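Local coordinates for protein agmatinase (Burkholderia thailandensis, PDB 4DZ4) that probably hydrolyses agmatine to putrescine and urea with the help of two manganese ions bound in each subunit, at residues 59-64 with 258-263; 163-168 with 202-207. One frame throughout, in Å; residues are numbered along the deposited sequence.

Contact 1: 59-64 with 258-263; sequences ATTFRS and TGTPVA. With EDO (1,2-ethanediol), chain C; EDO (1,2-ethanediol), chain D; EDO (1,2-ethanediol), chain U.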
# COMPACT_ATOMS: atom_id res chain seq x y z
N ALA B 59 -10.05 23.49 0.73
CA ALA B 59 -11.40 23.70 0.18
C ALA B 59 -12.08 22.37 -0.15
O ALA B 59 -13.22 22.34 -0.62
CB ALA B 59 -11.34 24.58 -1.06
N THR B 60 -11.40 21.26 0.15
CA THR B 60 -11.91 19.92 -0.20
C THR B 60 -13.10 19.47 0.63
O THR B 60 -13.27 19.86 1.80
CB THR B 60 -10.83 18.81 -0.09
OG1 THR B 60 -10.27 18.83 1.23
CG2 THR B 60 -9.72 18.95 -1.13
N THR B 61 -13.96 18.66 0.02
CA THR B 61 -15.18 18.23 0.71
C THR B 61 -15.15 16.78 1.17
O THR B 61 -15.96 16.39 2.02
CB THR B 61 -16.43 18.40 -0.17
OG1 THR B 61 -16.23 17.70 -1.41
CG2 THR B 61 -16.68 19.88 -0.47
N PHE B 62 -14.21 16.00 0.64
CA PHE B 62 -14.10 14.61 1.09
C PHE B 62 -12.68 14.36 1.56
O PHE B 62 -12.33 14.85 2.63
CB PHE B 62 -14.64 13.58 0.04
CG PHE B 62 -14.58 12.14 0.51
CD1 PHE B 62 -14.62 11.82 1.88
CD2 PHE B 62 -14.45 11.10 -0.42
CE1 PHE B 62 -14.54 10.47 2.32
CE2 PHE B 62 -14.38 9.76 -0.00
CZ PHE B 62 -14.41 9.45 1.37
N ARG B 63 -11.88 13.60 0.83
CA ARG B 63 -10.53 13.34 1.31
C ARG B 63 -9.64 14.54 1.10
O ARG B 63 -9.71 15.19 0.06
CB ARG B 63 -9.87 12.18 0.57
CG ARG B 63 -10.67 10.89 0.61
CD ARG B 63 -10.27 10.12 -0.65
NE ARG B 63 -10.72 8.73 -0.58
CZ ARG B 63 -10.59 7.88 -1.60
NH1 ARG B 63 -10.02 8.29 -2.74
NH2 ARG B 63 -10.99 6.62 -1.48
N SER B 64 -8.79 14.81 2.08
CA SER B 64 -7.72 15.81 1.89
C SER B 64 -6.50 15.08 1.31
O SER B 64 -6.39 13.86 1.36
CB SER B 64 -7.35 16.48 3.21
OG SER B 64 -7.23 15.51 4.25
N THR B 258 -7.24 10.63 -5.83
CA THR B 258 -8.01 11.86 -5.88
C THR B 258 -9.00 11.90 -4.71
O THR B 258 -9.32 10.86 -4.12
CB THR B 258 -8.66 12.04 -7.28
OG1 THR B 258 -8.98 13.44 -7.48
CG2 THR B 258 -9.92 11.14 -7.44
N GLY B 259 -9.44 13.10 -4.33
CA GLY B 259 -10.23 13.25 -3.10
C GLY B 259 -11.70 12.86 -3.22
O GLY B 259 -12.32 12.53 -2.22
N THR B 260 -12.26 12.95 -4.44
CA THR B 260 -13.69 12.68 -4.69
C THR B 260 -13.88 11.76 -5.91
O THR B 260 -14.36 12.20 -6.98
CB THR B 260 -14.55 13.98 -4.86
OG1 THR B 260 -13.88 14.85 -5.79
CG2 THR B 260 -14.71 14.71 -3.54
N PRO B 261 -13.50 10.48 -5.77
CA PRO B 261 -13.58 9.53 -6.87
C PRO B 261 -15.04 9.15 -7.19
O PRO B 261 -15.85 8.85 -6.27
CB PRO B 261 -12.83 8.30 -6.33
CG PRO B 261 -12.94 8.39 -4.84
CD PRO B 261 -12.85 9.88 -4.58
N VAL B 262 -15.36 9.11 -8.49
CA VAL B 262 -16.72 8.78 -8.94
C VAL B 262 -16.62 7.72 -10.05
O VAL B 262 -15.96 7.97 -11.10
CB VAL B 262 -17.47 10.02 -9.49
CG1 VAL B 262 -18.91 9.67 -9.83
CG2 VAL B 262 -17.43 11.18 -8.49
N ALA B 263 -17.25 6.57 -9.85
CA ALA B 263 -17.17 5.49 -10.85
C ALA B 263 -17.75 5.92 -12.21
O ALA B 263 -18.65 6.78 -12.26
CB ALA B 263 -17.97 4.30 -10.35
C1 EDO C . -6.86 12.30 3.97
O1 EDO C . -6.97 10.93 3.93
C2 EDO C . -8.25 12.67 3.61
O2 EDO C . -8.72 13.57 4.57
C1 EDO D . -11.79 7.68 3.10
O1 EDO D . -11.09 7.26 1.94
C2 EDO D . -12.25 6.45 3.86
O2 EDO D . -13.56 6.12 3.39
C1 EDO U . -18.52 19.08 -4.24
O1 EDO U . -19.16 18.60 -3.05
C2 EDO U . -18.06 17.90 -5.06
O2 EDO U . -16.97 17.34 -4.34
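Thr61 reaches Thr260 at the start of the contact, its OG1 lying 4.0 Å from Thr260 CG2. The main protein partner of this hydroxyl is His179, and an ethanediol, probably from the crystallisation liquor, adds a hydrogen bond between its O2 and Thr61 OG1. At Phe62 the CB rests against Thr260 CG2 at 3.8 Å. CG stands anti to the backbone N (chi1 -178°), and ring atom CD2 comes to 3.1 Å from Gly259 O. One face of the ring is covered by CG of the next residue, Arg63, which sits over its centre.

Arg63 carries the polar part of the contact. Its backbone N donates to Gly259 O at 3.3 Å in a fairly straight bond (N-H...O 163°). The side chain then runs extended from CG to NE, and NH1 donates to Thr258 O at 3.0 Å. That carbonyl lies close to the guanidinium plane and points almost straight at NH1 (C=O...N 178°). Pro261 CG packs over one face of the same group, 3.6 Å from Arg63 NH1, the two side chains crossing at about a right angle. NE donates a hydrogen bond to O1 of a second ethanediol. Beyond the two segments, Arg63 makes a cation-pi contact with Tyr295, while NH2 forms a salt bridge with Glu299 of a second subunit.

Both segments lie in loops that follow strands of the parallel sheet of the arginase fold, 49-54 and 240-246. Thr260, its side chain about 4 Å at the nearest atoms from a bound manganese, hydrogen-bonds weakly to the metal ligand Asp248. A buried guanidinium held by a carbonyl and a neighbouring subunit's carboxylate, with Pro261 CG over one face, ties the loop of Thr260 to the subunit interface, the carboxylate probably stabilising the charge.

Contact 2: 163-168 with 202-207; sequences DAHCDT and IRTWND. With MN (manganese (II) ion), chain Q; MN (manganese (II) ion), chain P; EDO (1,2-ethanediol), chain R.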
# COMPACT_ATOMS: atom_id res chain seq x y z
N ASP B 163 -13.99 17.07 -15.69
CA ASP B 163 -14.32 16.83 -14.28
C ASP B 163 -15.46 15.86 -14.19
O ASP B 163 -16.35 15.88 -15.05
CB ASP B 163 -14.77 18.16 -13.64
CG ASP B 163 -14.50 18.25 -12.14
OD1 ASP B 163 -14.77 17.29 -11.39
OD2 ASP B 163 -14.09 19.35 -11.70
N ALA B 164 -15.46 15.05 -13.14
CA ALA B 164 -16.69 14.32 -12.78
C ALA B 164 -17.76 15.27 -12.21
O ALA B 164 -18.94 14.89 -12.15
CB ALA B 164 -16.37 13.23 -11.75
N HIS B 165 -17.34 16.46 -11.77
CA HIS B 165 -18.17 17.42 -11.01
C HIS B 165 -18.26 18.78 -11.70
O HIS B 165 -17.27 19.32 -12.17
CB HIS B 165 -17.58 17.67 -9.61
CG HIS B 165 -17.30 16.40 -8.84
ND1 HIS B 165 -16.09 15.79 -8.87
CD2 HIS B 165 -18.12 15.65 -8.02
CE1 HIS B 165 -16.15 14.67 -8.09
NE2 HIS B 165 -17.39 14.61 -7.57
N CYS B 166 -19.45 19.35 -11.70
CA CYS B 166 -19.66 20.66 -12.34
C CYS B 166 -19.09 21.82 -11.54
O CYS B 166 -18.76 22.89 -12.11
CB CYS B 166 -21.16 20.88 -12.57
SG CYS B 166 -22.14 20.94 -11.06
N ASP B 167 -18.95 21.62 -10.23
CA ASP B 167 -18.46 22.66 -9.31
C ASP B 167 -19.23 23.98 -9.42
O ASP B 167 -18.69 25.07 -9.15
CB ASP B 167 -16.94 22.84 -9.48
CG ASP B 167 -16.18 21.52 -9.21
OD1 ASP B 167 -16.74 20.66 -8.48
OD2 ASP B 167 -15.05 21.35 -9.71
N THR B 168 -20.50 23.88 -9.80
CA THR B 168 -21.39 25.03 -9.92
C THR B 168 -22.60 24.94 -8.97
O THR B 168 -23.59 25.63 -9.17
CB THR B 168 -21.88 25.19 -11.39
OG1 THR B 168 -22.44 23.94 -11.84
CG2 THR B 168 -20.75 25.61 -12.31
N ILE B 202 -18.62 14.86 -16.93
CA ILE B 202 -19.58 15.05 -15.83
C ILE B 202 -20.37 13.79 -15.52
O ILE B 202 -20.85 13.10 -16.42
CB ILE B 202 -20.55 16.23 -16.10
CG1 ILE B 202 -19.78 17.56 -16.25
CG2 ILE B 202 -21.62 16.29 -14.98
CD1 ILE B 202 -19.06 18.03 -14.97
N ARG B 203 -20.50 13.47 -14.24
CA ARG B 203 -21.30 12.31 -13.84
C ARG B 203 -21.79 12.48 -12.41
O ARG B 203 -21.97 11.49 -11.67
CB ARG B 203 -20.51 11.01 -14.04
CG ARG B 203 -19.12 10.98 -13.44
CD ARG B 203 -18.39 9.73 -13.93
NE ARG B 203 -17.06 9.53 -13.31
CZ ARG B 203 -15.93 10.14 -13.64
NH1 ARG B 203 -14.80 9.80 -13.02
NH2 ARG B 203 -15.88 11.07 -14.61
N THR B 204 -22.11 13.74 -12.06
CA THR B 204 -22.78 14.05 -10.80
C THR B 204 -23.83 15.11 -11.07
O THR B 204 -23.75 15.83 -12.08
CB THR B 204 -21.82 14.55 -9.70
OG1 THR B 204 -20.95 15.56 -10.21
CG2 THR B 204 -20.98 13.37 -9.15
N TRP B 205 -24.81 15.17 -10.17
CA TRP B 205 -26.04 15.92 -10.44
C TRP B 205 -26.07 17.30 -9.84
O TRP B 205 -25.75 17.47 -8.66
CB TRP B 205 -27.26 15.15 -9.91
CG TRP B 205 -28.54 15.87 -10.26
CD1 TRP B 205 -29.29 16.71 -9.45
CD2 TRP B 205 -29.18 15.92 -11.56
NE1 TRP B 205 -30.37 17.21 -10.13
CE2 TRP B 205 -30.35 16.79 -11.41
CE3 TRP B 205 -28.93 15.31 -12.80
CZ2 TRP B 205 -31.23 17.05 -12.46
CZ3 TRP B 205 -29.82 15.58 -13.85
CH2 TRP B 205 -30.94 16.42 -13.68
N ASN B 206 -26.52 18.26 -10.64
CA ASN B 206 -26.85 19.61 -10.14
C ASN B 206 -28.22 19.99 -10.68
O ASN B 206 -28.52 19.75 -11.86
CB ASN B 206 -25.78 20.60 -10.64
CG ASN B 206 -25.88 21.99 -10.01
OD1 ASN B 206 -26.84 22.36 -9.33
ND2 ASN B 206 -24.85 22.79 -10.28
N ASP B 207 -29.07 20.54 -9.81
CA ASP B 207 -30.39 21.05 -10.23
C ASP B 207 -30.26 22.23 -11.21
O ASP B 207 -31.20 22.56 -11.94
CB ASP B 207 -31.22 21.48 -9.01
CG ASP B 207 -31.76 20.31 -8.20
OD1 ASP B 207 -31.95 19.19 -8.76
OD2 ASP B 207 -32.03 20.52 -7.00
MN MN Q . -14.08 16.73 -9.47
MN MN P . -13.64 19.92 -9.64
C1 EDO R . -28.92 19.10 -6.27
O1 EDO R . -28.19 20.12 -7.03
C2 EDO R . -28.02 18.15 -5.48
O2 EDO R . -27.59 17.01 -6.26
O HOH W 1 -21.75 17.72 -11.54
O HOH W 2 -14.61 18.56 -8.64
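Ala164 O is gripped by two donors of the facing segment, Arg203 N at 3.0 Å (N-H...O 170°) and Thr204 OG1 at 2.9 Å, which arrive from opposite faces of the carbonyl plane. Thr204 can do this because OG1 lies between its own backbone N and carbonyl carbon (chi1 47°), while CG2, anti to the carbonyl carbon, comes to 3.8 Å from His165 CD2. A water donates to Thr204 OG1 and Thr204 O and accepts from Cys166 N, bridging the two backbones. Arg203 extends from CG to NE and then turns at chi4 (-80°); Ala164 CB packs against one face of its guanidinium, over the centre, 3.6 Å from Arg203 CZ, and NH1 donates to Val262 O.

Residues 163-167, Asp-Ala-His-Cys-Asp, are the DAHxD signature of the arginase family, here following strand 158-162. The Asp163 carboxylate bridges both manganese ions, one through each oxygen, and OD1 also accepts from His165 N in an Asx turn, from above the carboxylate plane. His165 ND1 binds one ion and Asp167 OD2 the other. A water is shared by the two ions and donates to Asp167 OD1. His139 and Asp246 add ligands to the ion held by Asp167, and Asp246 and Asp248 to the one held by His165.

Against the main chain of the turn, Ile202 CD1 lies 3.4 Å from His165 C. Farther along, Asn206 ND2 makes three weak bonds: to Cys166 SG at 3.4 Å, to Thr168 O at 3.3 Å and to Thr168 OG1 at 3.1 Å. The Thr168 and Asn206 side chains cross at about a right angle. Asn206 OD1 is turned to Asp208, and Cys166 SG also accepts from Thr168 N.

In the fold
From the N terminus, the chain passes strand 49-54 and lays down 59-64, then runs through strand 158-162 into 163-168. Helix 182-188 and strand 198-202 follow, and 202-207 closes contact 2 across a short excursion of 33 residues between neighbouring strands. Only after strand 240-246 does 258-263 return to 59-64, so contact 1 closes a loop of 193 residues that encloses all of contact 2. It joins loops after strands 49-54 and 240-246, which strands 131-136 and 282-289 separate in the sheet. The two contacts meet at the metal ligand His165, packed against Thr260 and Val262, and at Arg203, probably hydrogen-bonded through NH1 to Val262 O; both touch a second subunit.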